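Local coordinates for conserved hypothetical protein (Bacteroides thetaiotaomicron, PDB 2FB6) that is of unknown function but folds as a small single-chain alpha/beta domain around a parallel five-stranded sheet, at residues T11-T16 with I45-S50; A76-C81 with I95-M100. One frame throughout, in Å; residues are numbered along the deposited sequence.

Contact 1 of 2, residues T11-T16 with I45-S50; sequences TILWTT and ILWGAS
The beta-alpha-beta unit of strand 9-14, helix 19-36 and strand 41-46 closes here, where L13 and W14 of strand 9-14 pair with I45 and L46 of strand 41-46 and the chain leaves both for the loops at the sheet's C-terminal edge. I45 is held to strand 9-14 through both its N and its O: its N donates to I12 O at 2.8 Å, nearly straight at 173°, and W14 N donates to its O at 2.8 Å. This alternation is the parallel ladder, with L13 opposite I45 on one face and W14 opposite L46 on the other. Past the ladder W14 O takes two donors from opposite faces of its carbonyl plane, W47 N at 3.2 Å and S50 OG at 2.7 Å, the hydroxyl standing above that plane. The S50 OG sits between its backbone N and carbonyl carbon (chi1 59°), from where it reaches W14 O. S50 N in turn donates to T15 O at 3.0 Å, tying the start of helix 49-56 to the loop after strand 9-14. S50 CB lies over one face of the W14 indole, 3.6 Å from the centroid of the five-membered ring, a CH-pi contact. V22 and L26 of helix 19-36 and V54 of helix 49-56 touch the W14 side chain. On the opposite face of the sheet, the one carrying L13 and I45, L13 CD1 touches I45 CG2 at 3.8 Å.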
loop_
_atom_site.group_PDB
_atom_site.type_symbol
_atom_site.label_atom_id
_atom_site.label_comp_id
_atom_site.label_asym_id
_atom_site.label_seq_id
_atom_site.Cartn_x
_atom_site.Cartn_y
_atom_site.Cartn_z
ATOM N N THR A 11 -7.133 -5.079 -1.510
ATOM C CA THR A 11 -5.818 -4.642 -1.971
ATOM C C THR A 11 -5.960 -3.303 -2.680
ATOM O O THR A 11 -6.894 -3.086 -3.461
ATOM C CB THR A 11 -5.203 -5.694 -2.873
ATOM O OG1 THR A 11 -4.905 -6.827 -2.051
ATOM C CG2 THR A 11 -3.904 -5.204 -3.519
ATOM N N ILE A 12 -5.050 -2.383 -2.369
ATOM C CA ILE A 12 -5.017 -1.130 -3.090
ATOM C C ILE A 12 -3.685 -1.062 -3.815
ATOM O O ILE A 12 -2.641 -1.149 -3.174
ATOM C CB ILE A 12 -5.165 0.081 -2.140
ATOM C CG1 ILE A 12 -6.527 0.026 -1.422
ATOM C CG2 ILE A 12 -5.013 1.407 -2.926
ATOM C CD1 ILE A 12 -6.663 0.997 -0.256
ATOM N N LEU A 13 -3.731 -0.925 -5.141
ATOM C CA LEU A 13 -2.530 -0.631 -5.908
ATOM C C LEU A 13 -2.395 0.890 -5.970
ATOM O O LEU A 13 -3.150 1.572 -6.669
ATOM C CB LEU A 13 -2.645 -1.233 -7.304
ATOM C CG LEU A 13 -1.500 -0.969 -8.289
ATOM C CD1 LEU A 13 -0.150 -1.469 -7.770
ATOM C CD2 LEU A 13 -1.826 -1.602 -9.626
ATOM N N TRP A 14 -1.459 1.419 -5.193
ATOM C CA TRP A 14 -1.293 2.854 -5.053
ATOM C C TRP A 14 -0.181 3.313 -5.999
ATOM O O TRP A 14 1.004 3.089 -5.741
ATOM C CB TRP A 14 -0.962 3.153 -3.585
ATOM C CG TRP A 14 -0.590 4.557 -3.264
ATOM C CD1 TRP A 14 -0.616 5.644 -4.102
ATOM C CD2 TRP A 14 -0.167 5.040 -1.991
ATOM N NE1 TRP A 14 -0.185 6.769 -3.422
ATOM C CE2 TRP A 14 0.085 6.427 -2.123
ATOM C CE3 TRP A 14 0.020 4.434 -0.740
ATOM C CZ2 TRP A 14 0.528 7.213 -1.055
ATOM C CZ3 TRP A 14 0.483 5.219 0.331
ATOM C CH2 TRP A 14 0.728 6.593 0.162
ATOM N N THR A 15 -0.579 3.945 -7.102
ATOM C CA THR A 15 0.383 4.481 -8.073
ATOM C C THR A 15 0.434 5.998 -8.045
ATOM O O THR A 15 1.442 6.589 -8.428
ATOM C CB THR A 15 0.071 4.051 -9.535
ATOM O OG1 THR A 15 -1.093 4.729 -10.005
ATOM C CG2 THR A 15 -0.119 2.530 -9.654
ATOM N N THR A 16 -0.654 6.631 -7.620
ATOM C CA THR A 16 -0.777 8.089 -7.775
ATOM C C THR A 16 0.126 8.877 -6.832
ATOM O O THR A 16 0.398 8.444 -5.701
ATOM C CB THR A 16 -2.239 8.564 -7.598
ATOM O OG1 THR A 16 -2.313 9.951 -7.947
ATOM C CG2 THR A 16 -2.749 8.357 -6.162
ATOM N N ILE A 45 -0.070 -1.669 -2.097
ATOM C CA ILE A 45 1.119 -1.847 -2.935
ATOM C C ILE A 45 1.553 -0.469 -3.439
ATOM O O ILE A 45 0.800 0.204 -4.131
ATOM C CB ILE A 45 0.824 -2.742 -4.158
ATOM C CG1 ILE A 45 0.231 -4.097 -3.736
ATOM C CG2 ILE A 45 2.098 -2.899 -4.996
ATOM C CD1 ILE A 45 -0.421 -4.820 -4.909
ATOM N N LEU A 46 2.764 -0.067 -3.071
ATOM C CA LEU A 46 3.349 1.182 -3.552
ATOM C C LEU A 46 4.148 0.912 -4.814
ATOM O O LEU A 46 5.164 0.225 -4.775
ATOM C CB LEU A 46 4.281 1.768 -2.496
ATOM C CG LEU A 46 3.617 2.454 -1.315
ATOM C CD1 LEU A 46 4.645 2.814 -0.271
ATOM C CD2 LEU A 46 2.918 3.701 -1.804
ATOM N N TRP A 47 3.705 1.456 -5.946
ATOM C CA TRP A 47 4.361 1.129 -7.207
ATOM C C TRP A 47 4.054 2.237 -8.196
ATOM O O TRP A 47 2.894 2.441 -8.538
ATOM C CB TRP A 47 3.799 -0.206 -7.718
ATOM C CG TRP A 47 4.572 -0.855 -8.828
ATOM C CD1 TRP A 47 5.489 -0.274 -9.657
ATOM C CD2 TRP A 47 4.448 -2.210 -9.250
ATOM N NE1 TRP A 47 5.953 -1.196 -10.569
ATOM C CE2 TRP A 47 5.336 -2.397 -10.327
ATOM C CE3 TRP A 47 3.689 -3.302 -8.801
ATOM C CZ2 TRP A 47 5.468 -3.626 -10.987
ATOM C CZ3 TRP A 47 3.833 -4.529 -9.454
ATOM C CH2 TRP A 47 4.711 -4.677 -10.518
ATOM N N GLY A 48 5.094 2.922 -8.674
ATOM C CA GLY A 48 4.910 4.051 -9.605
ATOM C C GLY A 48 5.265 5.375 -8.962
ATOM O O GLY A 48 6.129 5.423 -8.096
ATOM N N ALA A 49 4.586 6.448 -9.380
ATOM C CA ALA A 49 4.893 7.811 -8.911
ATOM C C ALA A 49 4.789 7.921 -7.379
ATOM O O ALA A 49 5.530 8.665 -6.732
ATOM C CB ALA A 49 3.974 8.815 -9.611
ATOM N N SER A 50 3.891 7.129 -6.810
ATOM C CA SER A 50 3.712 7.082 -5.362
ATOM C C SER A 50 4.967 6.768 -4.549
ATOM O O SER A 50 5.098 7.224 -3.414
ATOM C CB SER A 50 2.653 6.044 -5.026
ATOM O OG SER A 50 3.065 4.778 -5.510
#

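Contact 2 of 2, residues A76-C81 with I95-M100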
loop_
_atom_site.group_PDB
_atom_site.type_symbol
_atom_site.label_atom_id
_atom_site.label_comp_id
_atom_site.label_asym_id
_atom_site.label_seq_id
_atom_site.Cartn_x
_atom_site.Cartn_y
_atom_site.Cartn_z
ATOM N N ALA A 76 6.345 -2.269 -1.177
ATOM C CA ALA A 76 6.739 -1.388 -2.268
ATOM C C ALA A 76 7.558 -2.159 -3.276
ATOM O O ALA A 76 8.357 -3.029 -2.906
ATOM C CB ALA A 76 7.551 -0.197 -1.739
ATOM N N CYS A 77 7.365 -1.808 -4.542
ATOM C CA CYS A 77 8.109 -2.381 -5.643
ATOM C C CYS A 77 9.605 -2.139 -5.452
ATOM O O CYS A 77 10.045 -1.000 -5.420
ATOM C CB CYS A 77 7.600 -1.796 -6.966
ATOM S SG CYS A 77 8.598 -2.198 -8.418
ATOM N N GLN A 78 10.380 -3.216 -5.315
ATOM C CA GLN A 78 11.820 -3.096 -5.118
ATOM C C GLN A 78 12.521 -2.506 -6.333
ATOM O O GLN A 78 13.508 -1.770 -6.171
ATOM C CB GLN A 78 12.431 -4.449 -4.730
ATOM C CG GLN A 78 13.934 -4.395 -4.487
ATOM C CD GLN A 78 14.452 -5.621 -3.746
ATOM O OE1 GLN A 78 13.690 -6.322 -3.073
ATOM N NE2 GLN A 78 15.744 -5.884 -3.871
ATOM N N ASP A 79 12.047 -2.826 -7.541
ATOM C CA ASP A 79 12.619 -2.193 -8.738
ATOM C C ASP A 79 12.441 -0.676 -8.674
ATOM O O ASP A 79 13.393 0.075 -8.917
ATOM C CB ASP A 79 11.950 -2.735 -9.997
ATOM C CG ASP A 79 12.418 -4.125 -10.346
ATOM O OD1 ASP A 79 13.563 -4.260 -10.853
ATOM O OD2 ASP A 79 11.641 -5.096 -10.144
ATOM N N CYS A 80 11.229 -0.218 -8.349
ATOM C CA CYS A 80 11.012 1.227 -8.185
ATOM C C CYS A 80 11.894 1.842 -7.123
ATOM O O CYS A 80 12.497 2.896 -7.346
ATOM C CB CYS A 80 9.564 1.537 -7.807
ATOM S SG CYS A 80 8.466 1.472 -9.201
ATOM N N CYS A 81 11.948 1.211 -5.948
ATOM C CA CYS A 81 12.786 1.716 -4.866
ATOM C C CYS A 81 14.241 1.822 -5.295
ATOM O O CYS A 81 14.924 2.817 -4.983
ATOM C CB CYS A 81 12.664 0.834 -3.630
ATOM S SG CYS A 81 11.006 0.929 -2.884
ATOM N N ILE A 95 7.898 -0.260 5.644
ATOM C CA ILE A 95 7.302 -0.823 4.428
ATOM C C ILE A 95 8.155 -2.001 3.949
ATOM O O ILE A 95 9.399 -1.936 3.983
ATOM C CB ILE A 95 7.191 0.277 3.342
ATOM C CG1 ILE A 95 6.212 1.368 3.785
ATOM C CG2 ILE A 95 6.773 -0.295 2.001
ATOM C CD1 ILE A 95 6.376 2.683 3.021
ATOM N N THR A 96 7.483 -3.062 3.502
ATOM C CA THR A 96 8.169 -4.234 2.950
ATOM C C THR A 96 8.605 -3.922 1.531
ATOM O O THR A 96 7.787 -3.580 0.689
ATOM C CB THR A 96 7.257 -5.487 2.945
ATOM O OG1 THR A 96 6.922 -5.819 4.294
ATOM C CG2 THR A 96 7.965 -6.690 2.270
ATOM N N VAL A 97 9.893 -4.053 1.255
ATOM C CA VAL A 97 10.377 -3.830 -0.091
ATOM C C VAL A 97 10.710 -5.185 -0.696
ATOM O O VAL A 97 11.503 -5.942 -0.130
ATOM C CB VAL A 97 11.625 -2.912 -0.088
ATOM C CG1 VAL A 97 12.262 -2.808 -1.458
ATOM C CG2 VAL A 97 11.263 -1.530 0.436
ATOM N N ARG A 98 10.064 -5.506 -1.819
ATOM C CA ARG A 98 10.320 -6.771 -2.489
ATOM C C ARG A 98 9.978 -6.675 -3.965
ATOM O O ARG A 98 9.283 -5.749 -4.398
ATOM C CB ARG A 98 9.546 -7.905 -1.817
ATOM C CG ARG A 98 8.071 -7.865 -1.997
ATOM C CD ARG A 98 7.521 -9.201 -1.505
ATOM N NE ARG A 98 6.082 -9.173 -1.428
ATOM C CZ ARG A 98 5.313 -10.254 -1.337
ATOM N NH1 ARG A 98 5.835 -11.479 -1.341
ATOM N NH2 ARG A 98 4.006 -10.102 -1.277
ATOM N N TYR A 99 10.468 -7.635 -4.746
ATOM C CA TYR A 99 10.137 -7.659 -6.173
ATOM C C TYR A 99 8.656 -8.004 -6.322
ATOM O O TYR A 99 8.202 -8.996 -5.767
ATOM C CB TYR A 99 11.067 -8.616 -6.928
ATOM C CG TYR A 99 12.487 -8.096 -6.949
ATOM C CD1 TYR A 99 12.781 -6.848 -7.493
ATOM C CD2 TYR A 99 13.533 -8.844 -6.408
ATOM C CE1 TYR A 99 14.093 -6.341 -7.496
ATOM C CE2 TYR A 99 14.856 -8.351 -6.425
ATOM C CZ TYR A 99 15.110 -7.101 -6.974
ATOM O OH TYR A 99 16.383 -6.573 -6.997
HETATM N N MSE A 100 7.915 -7.138 -7.018
HETATM C CA MSE A 100 6.448 -7.154 -6.940
HETATM C C MSE A 100 5.734 -7.841 -8.097
HETATM O O MSE A 100 4.507 -7.945 -8.077
HETATM C CB MSE A 100 5.912 -5.717 -6.793
HETATM C CG MSE A 100 5.923 -5.193 -5.384
HETATM SE SE MSE A 100 4.832 -6.277 -4.188
HETATM C CE MSE A 100 3.156 -6.345 -5.103
HETATM O O HOH W 1 9.723 -4.997 -8.067
#
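Q78 and Y99 stack across the contact, the Q78 amide lying 22° from parallel with the phenol ring and its CD 3.6 Å above the ring plane, offset toward the rim. The setting is a parallel strand pair at the edge of the alpha/beta sheet: strand 73-77, which runs straight into helix 78-84, beside edge strand 96-98. Q78 CG, anti to the backbone N (chi1 -179°), is thereby carried over the Y99 ring, where it makes a CH-pi contact 4.0 Å from the centroid; the chain stays extended beyond it, its NE2 bonding to E82. At right angles to this side chain, V97 CG1 meets Q78 CB at 3.7 Å, while V97 CG2 approaches C81 SG. Behind these side chains the ladder fixes the register: A76 N donates to T96 O at 2.7 Å and R98 N to A76 O at 3.2 Å. A third bond, Q78 N to R98 O, comes from above the carbonyl plane and carries the pairing into the first turn of the helix. Further out, R98 forms a salt bridge with E75, and I90 of helix 87-92 packs on A76, I95 and V97. One water accepts from D79 N and M100 N and donates to D79 OD2. C77 is the N-cap residue of helix 78-84, and the capping bond runs from C80 N to C77 SG at 3.3 Å.

Overall arrangement
Contact 1 closes before contact 2 opens, so the two follow in series along the chain, their centres about 11 Å apart. Both lie on one parallel sheet of order 96-98, 73-77, 41-46, 9-14, 113-116: contact 1 joins 9-14 to 41-46, contact 2 joins 73-77 to the outer strand 96-98. The seam between them is the pairing of 41-46 with 73-77, where L46 O and C77 N, 3.0 Å apart, probably hydrogen-bond. The W47 indole packs on C77 at the end of strand 73-77, on C80 in helix 78-84 and on M100 in the following loop of contact 2. W47 thus ties the two contacts together at the C-terminal end of the sheet, in a protein whose function is unknown.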